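Local coordinates for protein KP700603 (Klebsiella pneumoniae 700603, PDB 5KVK) that is of unknown function but belongs to the competence-damaged protein (CinA) superfamily, whose relatives include enzymes that deamidate nicotinamide mononucleotide, at residues F62-E65 and A66-V70; W130-R133 and G134-E137; V155-A158 and M159-G163; H13-T16 and T17-A20; Q48-T51 and A52-D56. One frame throughout, in Å; residues are numbered along the deposited sequence.

Interaction 1: F62-E65 and A66-V70; sequences FSDE and AKRNV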
# COMPACT_ATOMS: atom_id res chain seq x y z
N PHE A 62 3.70 5.77 6.77
CA PHE A 62 3.69 7.19 6.41
C PHE A 62 4.38 8.05 7.46
O PHE A 62 4.76 9.19 7.16
CB PHE A 62 2.25 7.64 6.27
CG PHE A 62 2.07 8.88 5.47
CD1 PHE A 62 2.18 8.86 4.11
CD2 PHE A 62 1.69 10.04 6.12
CE1 PHE A 62 1.98 10.00 3.39
CE2 PHE A 62 1.51 11.20 5.40
CZ PHE A 62 1.64 11.15 4.01
N SER A 63 4.62 7.52 8.65
CA SER A 63 5.16 8.27 9.78
C SER A 63 6.44 7.62 10.25
O SER A 63 6.79 6.50 9.80
CB SER A 63 4.17 8.25 10.95
OG SER A 63 4.07 6.91 11.40
N ASP A 64 7.12 8.31 11.18
CA ASP A 64 8.34 7.74 11.77
C ASP A 64 8.00 6.45 12.53
O ASP A 64 8.72 5.44 12.43
CB ASP A 64 9.01 8.73 12.72
CG ASP A 64 9.79 9.82 12.02
OD1 ASP A 64 10.42 10.59 12.77
OD2 ASP A 64 9.79 9.96 10.76
N GLU A 65 6.93 6.47 13.32
CA GLU A 65 6.66 5.30 14.15
C GLU A 65 6.31 4.11 13.29
O GLU A 65 6.68 2.98 13.61
CB GLU A 65 5.56 5.64 15.15
CG GLU A 65 5.18 4.48 16.07
CD GLU A 65 6.34 3.93 16.93
OE1 GLU A 65 6.24 2.72 17.21
OE2 GLU A 65 7.30 4.64 17.30
N ALA A 66 5.56 4.33 12.20
CA ALA A 66 5.20 3.21 11.32
C ALA A 66 6.42 2.59 10.66
O ALA A 66 6.50 1.36 10.51
CB ALA A 66 4.24 3.68 10.22
N LYS A 67 7.41 3.43 10.31
CA LYS A 67 8.69 2.90 9.82
C LYS A 67 9.41 2.08 10.87
O LYS A 67 10.00 1.03 10.53
CB LYS A 67 9.57 4.04 9.38
CG LYS A 67 8.92 4.78 8.17
CD LYS A 67 9.81 5.98 7.70
CE LYS A 67 9.14 6.67 6.46
NZ LYS A 67 7.87 7.46 6.72
N ARG A 68 9.41 2.56 12.11
CA ARG A 68 10.03 1.80 13.22
C ARG A 68 9.27 0.51 13.46
O ARG A 68 9.85 -0.56 13.58
CB ARG A 68 10.08 2.65 14.50
CG ARG A 68 11.02 3.83 14.36
CD ARG A 68 11.24 4.54 15.71
NE ARG A 68 9.99 5.15 16.18
CZ ARG A 68 9.73 6.46 16.19
NH1 ARG A 68 10.65 7.34 15.80
NH2 ARG A 68 8.55 6.91 16.62
N ASN A 69 7.93 0.59 13.47
CA ASN A 69 7.10 -0.56 13.83
C ASN A 69 7.14 -1.65 12.75
O ASN A 69 7.39 -2.83 13.06
CB ASN A 69 5.64 -0.09 14.03
CG ASN A 69 4.73 -1.21 14.53
OD1 ASN A 69 5.13 -2.04 15.35
ND2 ASN A 69 3.50 -1.25 14.00
N VAL A 70 6.81 -1.28 11.52
CA VAL A 70 6.64 -2.27 10.45
C VAL A 70 7.97 -2.70 9.87
O VAL A 70 8.14 -3.87 9.52
CB VAL A 70 5.70 -1.71 9.37
CG1 VAL A 70 5.64 -2.70 8.15
CG2 VAL A 70 4.35 -1.53 10.02
O HOH W 1 8.18 9.45 8.47
O HOH W 2 10.27 10.33 15.45

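Interaction 2: W130-R133 and G134-E137; sequences WNFR and GQIE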
# COMPACT_ATOMS: atom_id res chain seq x y z
N TRP A 130 16.95 0.73 -3.97
CA TRP A 130 16.68 -0.53 -4.65
C TRP A 130 17.63 -1.53 -4.02
O TRP A 130 18.85 -1.35 -4.09
CB TRP A 130 16.94 -0.41 -6.16
CG TRP A 130 16.16 0.64 -6.90
CD1 TRP A 130 14.99 0.46 -7.64
CD2 TRP A 130 16.47 2.02 -6.97
NE1 TRP A 130 14.58 1.70 -8.17
CE2 TRP A 130 15.46 2.66 -7.75
CE3 TRP A 130 17.52 2.81 -6.45
CZ2 TRP A 130 15.47 4.02 -8.02
CZ3 TRP A 130 17.55 4.16 -6.72
CH2 TRP A 130 16.55 4.75 -7.53
N ASN A 131 17.09 -2.54 -3.39
CA ASN A 131 17.85 -3.47 -2.56
C ASN A 131 17.73 -4.82 -3.24
O ASN A 131 16.68 -5.46 -3.17
CB ASN A 131 17.26 -3.48 -1.14
CG ASN A 131 18.03 -4.39 -0.20
OD1 ASN A 131 18.71 -5.32 -0.66
ND2 ASN A 131 17.94 -4.16 1.14
N PHE A 132 18.79 -5.29 -3.88
CA PHE A 132 18.79 -6.63 -4.46
C PHE A 132 19.51 -7.59 -3.51
O PHE A 132 20.75 -7.57 -3.38
CB PHE A 132 19.45 -6.61 -5.83
CG PHE A 132 19.62 -7.96 -6.46
CD1 PHE A 132 18.53 -8.84 -6.62
CD2 PHE A 132 20.86 -8.35 -6.95
CE1 PHE A 132 18.66 -10.07 -7.22
CE2 PHE A 132 20.99 -9.57 -7.58
CZ PHE A 132 19.88 -10.45 -7.71
N ARG A 133 18.74 -8.46 -2.86
CA ARG A 133 19.31 -9.46 -1.96
C ARG A 133 20.39 -8.90 -1.01
O ARG A 133 21.40 -9.59 -0.74
CB ARG A 133 19.93 -10.62 -2.78
CG ARG A 133 18.90 -11.30 -3.61
CD ARG A 133 19.40 -12.57 -4.29
NE ARG A 133 18.25 -13.18 -4.93
CZ ARG A 133 18.26 -13.92 -6.01
NH1 ARG A 133 19.40 -14.19 -6.62
NH2 ARG A 133 17.11 -14.41 -6.49
N GLY A 134 20.18 -7.67 -0.52
CA GLY A 134 21.09 -7.03 0.41
C GLY A 134 22.14 -6.12 -0.20
O GLY A 134 22.87 -5.45 0.55
N GLN A 135 22.26 -6.07 -1.54
CA GLN A 135 23.09 -5.07 -2.22
C GLN A 135 22.20 -3.87 -2.51
O GLN A 135 21.25 -4.00 -3.28
CB GLN A 135 23.66 -5.65 -3.52
CG GLN A 135 24.55 -6.86 -3.31
CD GLN A 135 25.19 -7.38 -4.63
OE1 GLN A 135 24.82 -6.92 -5.74
NE2 GLN A 135 26.15 -8.29 -4.52
N ILE A 136 22.47 -2.73 -1.87
CA ILE A 136 21.57 -1.58 -1.93
C ILE A 136 22.19 -0.48 -2.79
O ILE A 136 23.36 -0.09 -2.61
CB ILE A 136 21.22 -1.05 -0.52
CG1 ILE A 136 20.75 -2.19 0.39
CG2 ILE A 136 20.21 0.05 -0.65
CD1 ILE A 136 20.53 -1.78 1.88
N GLU A 137 21.41 0.00 -3.75
CA GLU A 137 21.77 1.24 -4.43
C GLU A 137 20.75 2.31 -4.07
O GLU A 137 19.57 2.01 -3.84
CB GLU A 137 21.82 1.04 -5.94
CG GLU A 137 22.83 -0.06 -6.33
CD GLU A 137 23.20 -0.08 -7.81
OE1 GLU A 137 22.29 -0.05 -8.67
OE2 GLU A 137 24.42 -0.11 -8.10

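Interaction 3: V155-A158 and M159-G163; sequences VRFA and MAALG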
# COMPACT_ATOMS: atom_id res chain seq x y z
N VAL A 155 6.87 7.31 -8.58
CA VAL A 155 6.51 5.92 -8.89
C VAL A 155 7.17 5.51 -10.22
O VAL A 155 7.78 4.44 -10.33
CB VAL A 155 4.97 5.79 -8.97
CG1 VAL A 155 4.53 4.47 -9.65
CG2 VAL A 155 4.34 5.92 -7.53
N ARG A 156 7.05 6.37 -11.26
CA ARG A 156 7.65 5.99 -12.54
C ARG A 156 9.16 5.92 -12.43
O ARG A 156 9.77 4.99 -12.95
CB ARG A 156 7.23 6.96 -13.65
CG ARG A 156 5.84 6.65 -14.19
CD ARG A 156 5.51 7.44 -15.44
NE ARG A 156 5.52 8.87 -15.16
CZ ARG A 156 4.46 9.59 -14.82
NH1 ARG A 156 3.27 9.03 -14.69
NH2 ARG A 156 4.62 10.87 -14.58
N PHE A 157 9.78 6.90 -11.74
CA PHE A 157 11.24 6.84 -11.60
C PHE A 157 11.68 5.55 -10.91
O PHE A 157 12.67 4.92 -11.33
CB PHE A 157 11.77 8.05 -10.84
CG PHE A 157 13.29 8.06 -10.75
CD1 PHE A 157 13.94 7.78 -9.55
CD2 PHE A 157 14.04 8.34 -11.89
CE1 PHE A 157 15.35 7.79 -9.50
CE2 PHE A 157 15.43 8.33 -11.84
CZ PHE A 157 16.07 8.04 -10.63
N ALA A 158 10.96 5.13 -9.86
CA ALA A 158 11.34 3.90 -9.14
C ALA A 158 11.40 2.73 -10.12
O ALA A 158 12.36 1.93 -10.13
CB ALA A 158 10.33 3.63 -8.03
N MET A 159 10.41 2.66 -11.02
CA MET A 159 10.31 1.50 -11.92
C MET A 159 11.28 1.62 -13.08
O MET A 159 11.91 0.62 -13.46
CB MET A 159 8.88 1.34 -12.45
CG MET A 159 7.87 0.91 -11.32
SD MET A 159 8.42 -0.59 -10.54
CE MET A 159 8.01 -1.70 -11.88
N ALA A 160 11.43 2.84 -13.62
CA ALA A 160 12.33 3.04 -14.76
C ALA A 160 13.79 2.75 -14.37
O ALA A 160 14.53 2.07 -15.09
CB ALA A 160 12.22 4.45 -15.28
N ALA A 161 14.18 3.18 -13.17
CA ALA A 161 15.53 2.90 -12.66
C ALA A 161 15.71 1.41 -12.39
O ALA A 161 16.76 0.84 -12.70
CB ALA A 161 15.75 3.70 -11.38
N LEU A 162 14.68 0.77 -11.82
CA LEU A 162 14.75 -0.67 -11.63
C LEU A 162 14.93 -1.36 -12.97
O LEU A 162 15.74 -2.29 -13.09
CB LEU A 162 13.49 -1.17 -10.94
CG LEU A 162 13.45 -2.72 -10.82
CD1 LEU A 162 14.51 -3.30 -9.88
CD2 LEU A 162 12.06 -3.09 -10.32
N GLY A 163 14.23 -0.88 -14.00
CA GLY A 163 14.35 -1.50 -15.30
C GLY A 163 15.78 -1.46 -15.80
O GLY A 163 16.27 -2.42 -16.40

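Interaction 4: H13-T16 and T17-A20; sequences HELT and TRVA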
# COMPACT_ATOMS: atom_id res chain seq x y z
N HIS A 13 1.59 2.72 -16.60
CA HIS A 13 1.18 1.34 -16.84
C HIS A 13 2.07 0.68 -17.91
O HIS A 13 2.41 -0.50 -17.80
CB HIS A 13 -0.30 1.31 -17.24
CG HIS A 13 -0.88 -0.05 -17.44
ND1 HIS A 13 -0.77 -1.07 -16.51
CD2 HIS A 13 -1.65 -0.55 -18.44
CE1 HIS A 13 -1.40 -2.15 -16.96
NE2 HIS A 13 -1.94 -1.86 -18.13
N GLU A 14 2.42 1.42 -18.98
CA GLU A 14 3.27 0.83 -20.02
C GLU A 14 4.69 0.54 -19.51
O GLU A 14 5.21 -0.58 -19.68
CB GLU A 14 3.29 1.76 -21.24
CG GLU A 14 4.09 1.23 -22.42
CD GLU A 14 4.12 2.23 -23.56
OE1 GLU A 14 3.61 3.36 -23.38
OE2 GLU A 14 4.67 1.87 -24.60
N LEU A 15 5.33 1.52 -18.86
CA LEU A 15 6.63 1.29 -18.21
C LEU A 15 6.60 0.09 -17.26
O LEU A 15 7.53 -0.74 -17.25
CB LEU A 15 7.01 2.55 -17.42
CG LEU A 15 8.20 2.39 -16.49
CD1 LEU A 15 9.36 2.25 -17.44
CD2 LEU A 15 8.39 3.60 -15.59
N THR A 16 5.56 0.02 -16.42
CA THR A 16 5.52 -1.07 -15.45
C THR A 16 5.38 -2.40 -16.15
O THR A 16 5.91 -3.41 -15.68
CB THR A 16 4.37 -0.86 -14.47
OG1 THR A 16 4.57 0.42 -13.83
CG2 THR A 16 4.37 -1.94 -13.40
N THR A 17 4.62 -2.45 -17.25
CA THR A 17 4.55 -3.69 -18.03
C THR A 17 5.94 -4.15 -18.44
O THR A 17 6.30 -5.35 -18.33
CB THR A 17 3.66 -3.44 -19.25
OG1 THR A 17 2.33 -3.14 -18.80
CG2 THR A 17 3.66 -4.61 -20.18
N ARG A 18 6.76 -3.21 -18.91
CA ARG A 18 8.07 -3.59 -19.44
C ARG A 18 8.94 -4.13 -18.32
O ARG A 18 9.54 -5.20 -18.42
CB ARG A 18 8.75 -2.40 -20.09
CG ARG A 18 10.16 -2.74 -20.50
CD ARG A 18 10.86 -1.66 -21.28
NE ARG A 18 10.88 -0.34 -20.64
CZ ARG A 18 11.84 0.15 -19.86
NH1 ARG A 18 12.89 -0.58 -19.49
NH2 ARG A 18 11.75 1.40 -19.43
N VAL A 19 8.95 -3.43 -17.20
CA VAL A 19 9.81 -3.85 -16.11
C VAL A 19 9.32 -5.15 -15.48
O VAL A 19 10.13 -6.01 -15.09
CB VAL A 19 9.91 -2.69 -15.10
CG1 VAL A 19 10.68 -3.15 -13.88
CG2 VAL A 19 10.65 -1.55 -15.74
N ALA A 20 7.99 -5.34 -15.38
CA ALA A 20 7.49 -6.60 -14.85
C ALA A 20 7.90 -7.79 -15.71
O ALA A 20 8.26 -8.86 -15.18
CB ALA A 20 5.96 -6.54 -14.72

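Interaction 5: Q48-T51 and A52-D56; sequences QADT and AAFYD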
# COMPACT_ATOMS: atom_id res chain seq x y z
N GLN A 48 -1.01 -4.67 -13.01
CA GLN A 48 -0.40 -5.51 -14.04
C GLN A 48 -1.16 -6.81 -14.21
O GLN A 48 -1.84 -7.29 -13.30
CB GLN A 48 1.04 -5.82 -13.69
CG GLN A 48 1.94 -4.66 -13.89
CD GLN A 48 2.12 -4.45 -15.35
OE1 GLN A 48 2.55 -5.36 -16.04
NE2 GLN A 48 1.80 -3.27 -15.83
N ALA A 49 -1.05 -7.38 -15.43
CA ALA A 49 -1.83 -8.56 -15.76
C ALA A 49 -1.44 -9.77 -14.93
O ALA A 49 -2.30 -10.62 -14.63
CB ALA A 49 -1.70 -8.88 -17.26
N ASP A 50 -0.17 -9.91 -14.58
CA ASP A 50 0.31 -11.11 -13.89
C ASP A 50 1.10 -10.74 -12.64
O ASP A 50 2.21 -11.24 -12.40
CB ASP A 50 1.17 -11.97 -14.79
CG ASP A 50 1.89 -11.18 -15.83
OD1 ASP A 50 2.41 -10.10 -15.48
OD2 ASP A 50 1.89 -11.62 -17.01
N THR A 51 0.51 -9.90 -11.82
CA THR A 51 1.18 -9.45 -10.60
C THR A 51 1.78 -10.57 -9.78
O THR A 51 2.91 -10.44 -9.28
CB THR A 51 0.15 -8.70 -9.75
OG1 THR A 51 -0.36 -7.62 -10.54
CG2 THR A 51 0.77 -8.15 -8.47
N ALA A 52 0.99 -11.61 -9.50
CA ALA A 52 1.47 -12.61 -8.53
C ALA A 52 2.72 -13.33 -9.02
O ALA A 52 3.41 -13.98 -8.21
CB ALA A 52 0.37 -13.64 -8.20
N ALA A 53 3.05 -13.24 -10.32
CA ALA A 53 4.25 -13.90 -10.78
C ALA A 53 5.51 -13.19 -10.29
O ALA A 53 6.58 -13.80 -10.27
CB ALA A 53 4.29 -14.00 -12.32
N PHE A 54 5.39 -11.95 -9.87
CA PHE A 54 6.57 -11.22 -9.42
C PHE A 54 6.36 -10.35 -8.19
O PHE A 54 7.32 -9.73 -7.74
CB PHE A 54 7.11 -10.32 -10.57
CG PHE A 54 6.15 -9.24 -10.97
CD1 PHE A 54 5.16 -9.51 -11.89
CD2 PHE A 54 6.22 -7.95 -10.41
CE1 PHE A 54 4.26 -8.57 -12.26
CE2 PHE A 54 5.31 -6.99 -10.82
CZ PHE A 54 4.34 -7.32 -11.72
N TYR A 55 5.16 -10.31 -7.60
CA TYR A 55 4.90 -9.36 -6.51
C TYR A 55 3.74 -9.82 -5.68
O TYR A 55 2.72 -10.19 -6.23
CB TYR A 55 4.52 -7.98 -7.12
CG TYR A 55 4.25 -6.90 -6.10
CD1 TYR A 55 5.32 -6.19 -5.48
CD2 TYR A 55 2.95 -6.52 -5.82
CE1 TYR A 55 5.07 -5.18 -4.56
CE2 TYR A 55 2.71 -5.51 -4.91
CZ TYR A 55 3.76 -4.85 -4.31
OH TYR A 55 3.47 -3.81 -3.41
N ASP A 56 3.85 -9.70 -4.32
CA ASP A 56 2.61 -9.83 -3.55
C ASP A 56 2.54 -9.01 -2.28
O ASP A 56 1.47 -9.01 -1.63
CB ASP A 56 2.29 -11.29 -3.19
CG ASP A 56 3.36 -11.95 -2.25
OD1 ASP A 56 4.27 -11.27 -1.67
OD2 ASP A 56 3.26 -13.18 -2.17

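Interaction 1: F62-E65 and A66-V70
Ser63 and Ala66 meet where the chain enters its helix: Ser63 OG accepts the backbone N-H of Ala66 at 3.1 Å, a nearly straight bond. The hydroxyl reaches that N-H because OG stands between the backbone N and the carbonyl carbon (chi1 65°). The same oxygen is also hydrogen-bonded to Asp56 of the second subunit, which ties the helix start to the dimer partner. The packing is close on this side. The methyl of Ala66 lies against Ser63 OG, and Ser63 O receives Lys67 N at 3.2 Å. Lys67 runs back past this carbonyl on an extended chain that bends only at its last torsion. Its buried ammonium is held by Ser35 OG, Thr61 O and a water, while the bond from Lys67 NZ to Ser63 O is weak, at 3.4 Å.

The outer side is looser and relies on charge and water. Arg68 grips a single carboxylate oxygen side-on, with NH2 at 2.7 Å and NE at 3.0 Å from Glu65 OE2. That oxygen lies in the guanidinium plane and offers its anti lone pair to NH2, whereas NE approaches from above the carboxylate; the two planes are 52° apart. Asp64 O sits over the centre of one guanidinium face. Asp64 has no direct salt bridge to Arg68: water 2 spans OD1 and NH1, and water 1 joins OD2 to Lys67 NZ. The arrangement is a serine N-cap at the start of helix 64-71, with Glu65 and Arg68 forming an i to i+3 salt bridge on its first turn.

Interaction 2: W130-R133 and G134-E137
Trp130 and Glu137 pair in a beta hairpin with a two-residue type I' turn, which runs from Phe132 to Gln135 and joins strand 125-132 to the outermost strand 135-142. Theirs is the hydrogen-bonded pair farther from the turn in this stretch, and it exchanges two bonds: Trp130 N gives to Glu137 O, and Glu137 N gives back to Trp130 O at 2.9 Å. Next to the turn, Phe132 and Gln135 form the second such pair. Here Gln135 N-H points straight at Phe132 O but comes from 52° above the carbonyl plane. Between these pairs, Asn131 and Ile136 occupy a non-hydrogen-bonded position, so their backbones exchange only CA-H...O contacts with flanking carbonyls.

The side-chain polar groups are mostly satisfied by the rest of the fold. The indole NE1 of Trp130 donates to Ala158 O, and Asn131 ND2 to Ser93 OG. Arg133 has a salt bridge with Asp103, and Glu137 has one with Lys165. Trp130 also turns the edge of its ring to Glu137 O, with CE3 3.4 Å from that oxygen. Across the other face of the sheet, the amide of Asn131 rests on the CG1 branch of Ile136, with ND2 3.5 Å from CG1.

Gly134 takes the third position of the turn at phi 94°, a conformation suited to glycine. Its N-H is too poorly angled to bond Phe132 O. Asn131 takes it instead: with CG anti to its own N (chi1 -178°), the amide leans over the turn, and Gly134 N meets Asn131 OD1 in the carbonyl plane at 2.8 Å, though the bond is bent at hydrogen.

Interaction 3: V155-A158 and M159-G163
Met159 opens the second half of this helical stretch by donating its N-H to Val155 O at 3.2 Å and, weakly, to Arg156 O. Its side chain starts beside its own N (chi1 -68°), which brings CG to 3.7 Å from Val155 O. Two further bends then carry the sulfur away from the preceding turn.

Ala160 follows with a straighter bond than that of Met159: its N lies 2.8 Å from Arg156 O, nearly in line with the carbonyl. The methyl of Ala160 also rests against Arg156 O.

Ala161 makes the side-chain contact of the stretch. While its N donates to Phe157 O at 2.9 Å, its CB comes over one face of the Phe157 ring, 4.4 Å from CZ. The ring can lie along the helix toward Ala161 because Phe157 CG is anti to the backbone N (chi1 -176°). The small methyl meets the ring loosely.

Leu162 N closes on Ala158 O at 3.1 Å and sets its CB 3.4 Å from the same oxygen. Gly163 continues the pattern, its N bonding Met159 O, and has no side chain to add.

Helix 147-165 thus lies across the sheet with Phe157, Ala158, Ala161 and Leu162 turned to strand 125-132, where Phe157 meets Phe128 edge-to-face. Met159, with Val155, faces Leu41 of helix 40-46, and Met159, Ala160 and Leu162 pack on Leu15 and Val19 of helix 12-26.

Interaction 4: H13-T16 and T17-A20
His13 O is gripped twice by Thr17, one turn further along helix 12-26. Thr17 N reaches His13 O at 3.0 Å as the ordinary helical donor. The hydroxyl donates as well, Thr17 OG1 lying 2.8 Å from His13 O. The two reach the carbonyl oxygen from opposite faces of its plane. Thr17 can do this because its OG1 stands beside its own N, anti to the carbonyl carbon (chi1 -64°), the rotamer that folds a threonine hydroxyl back onto the preceding turn. There OG1 also lies over one face of the His13 ring, 4.3 Å above its plane and toward the rim, and it receives a hydrogen bond from Gln48 NE2. Donor and acceptor at once, the hydroxyl is doubly engaged.

Thr16 repeats the device, its OG1 bonding Thr12 O, while Thr16 O takes Ala20 N at 2.9 Å.

On the other flank, Leu15 CD1 is set obliquely to the guanidinium of Arg18. Arg18 folds at chi3 (54°), which brings its NH2 end beside the leucine. Leu15 CD1 also has a loose contact with Val19 CG2, at 4.4 Å.

Thr16 and Ala20 face Gln48, and Leu15 and Val19 face helix 147-165, whereas His13, Glu14 and Arg18 are exposed. This is the pattern of an amphipathic helix packed on the outside of an alpha/beta fold.

Interaction 5: Q48-T51 and A52-D56
The Phe54 ring carries the Thr51 carbonyl oxygen over one face, 3.6 Å above its plane and toward the rim. At its edge lies Gln48 CB, 4.1 Å from CZ, and Asp50 O comes obliquely to CE1 at 3.4 Å. The other flat group, the Tyr55 ring, has the Thr51 methyl CG2 at its edge, 3.8 Å from CD2.

These contacts lie on two overlapping turns that link helix 40-46 to strand 55-61, the outermost of the mixed sheet within this chain. Ala53 N bonds Asp50 O at 3.0 Å, and Phe54 N bonds Thr51 O at the same length. Each donor stands well above the plane of its carbonyl.

Phe54 bends back on the turn it ends: CG lies between the backbone N and the carbonyl carbon (chi1 64°), folding the ring onto Thr51. The Thr51 hydroxyl is occupied by Leu45 O, and Tyr55 OH reaches Thr32 OG1 on the neighbouring strand 30-34. Thr51 O also meets Tyr55 N at 2.8 Å, but the bond is weak, with an N-H...O angle of 125°.

In the fold
Four of the contacts form a chain of touches through the fold. Interaction 2 meets interaction 3 where Trp130 CZ2 packs 3.4 Å from Ala161 CB. Interaction 3 meets interaction 4 through Arg156 O and Leu15 CD2 at 3.3 Å, their centres about 9 Å apart. Interaction 4 continues into interaction 5, with Ala20 CB 3.5 Å from Phe54 CZ. Sheet, two helices and loop are thus joined in turn. Interaction 1 lies apart, its nearest atoms about 12 Å from both 3 and 5. The dimer nevertheless brings interactions 1 and 5 together: Thr51 of one subunit packs on Phe62 of the second subunit.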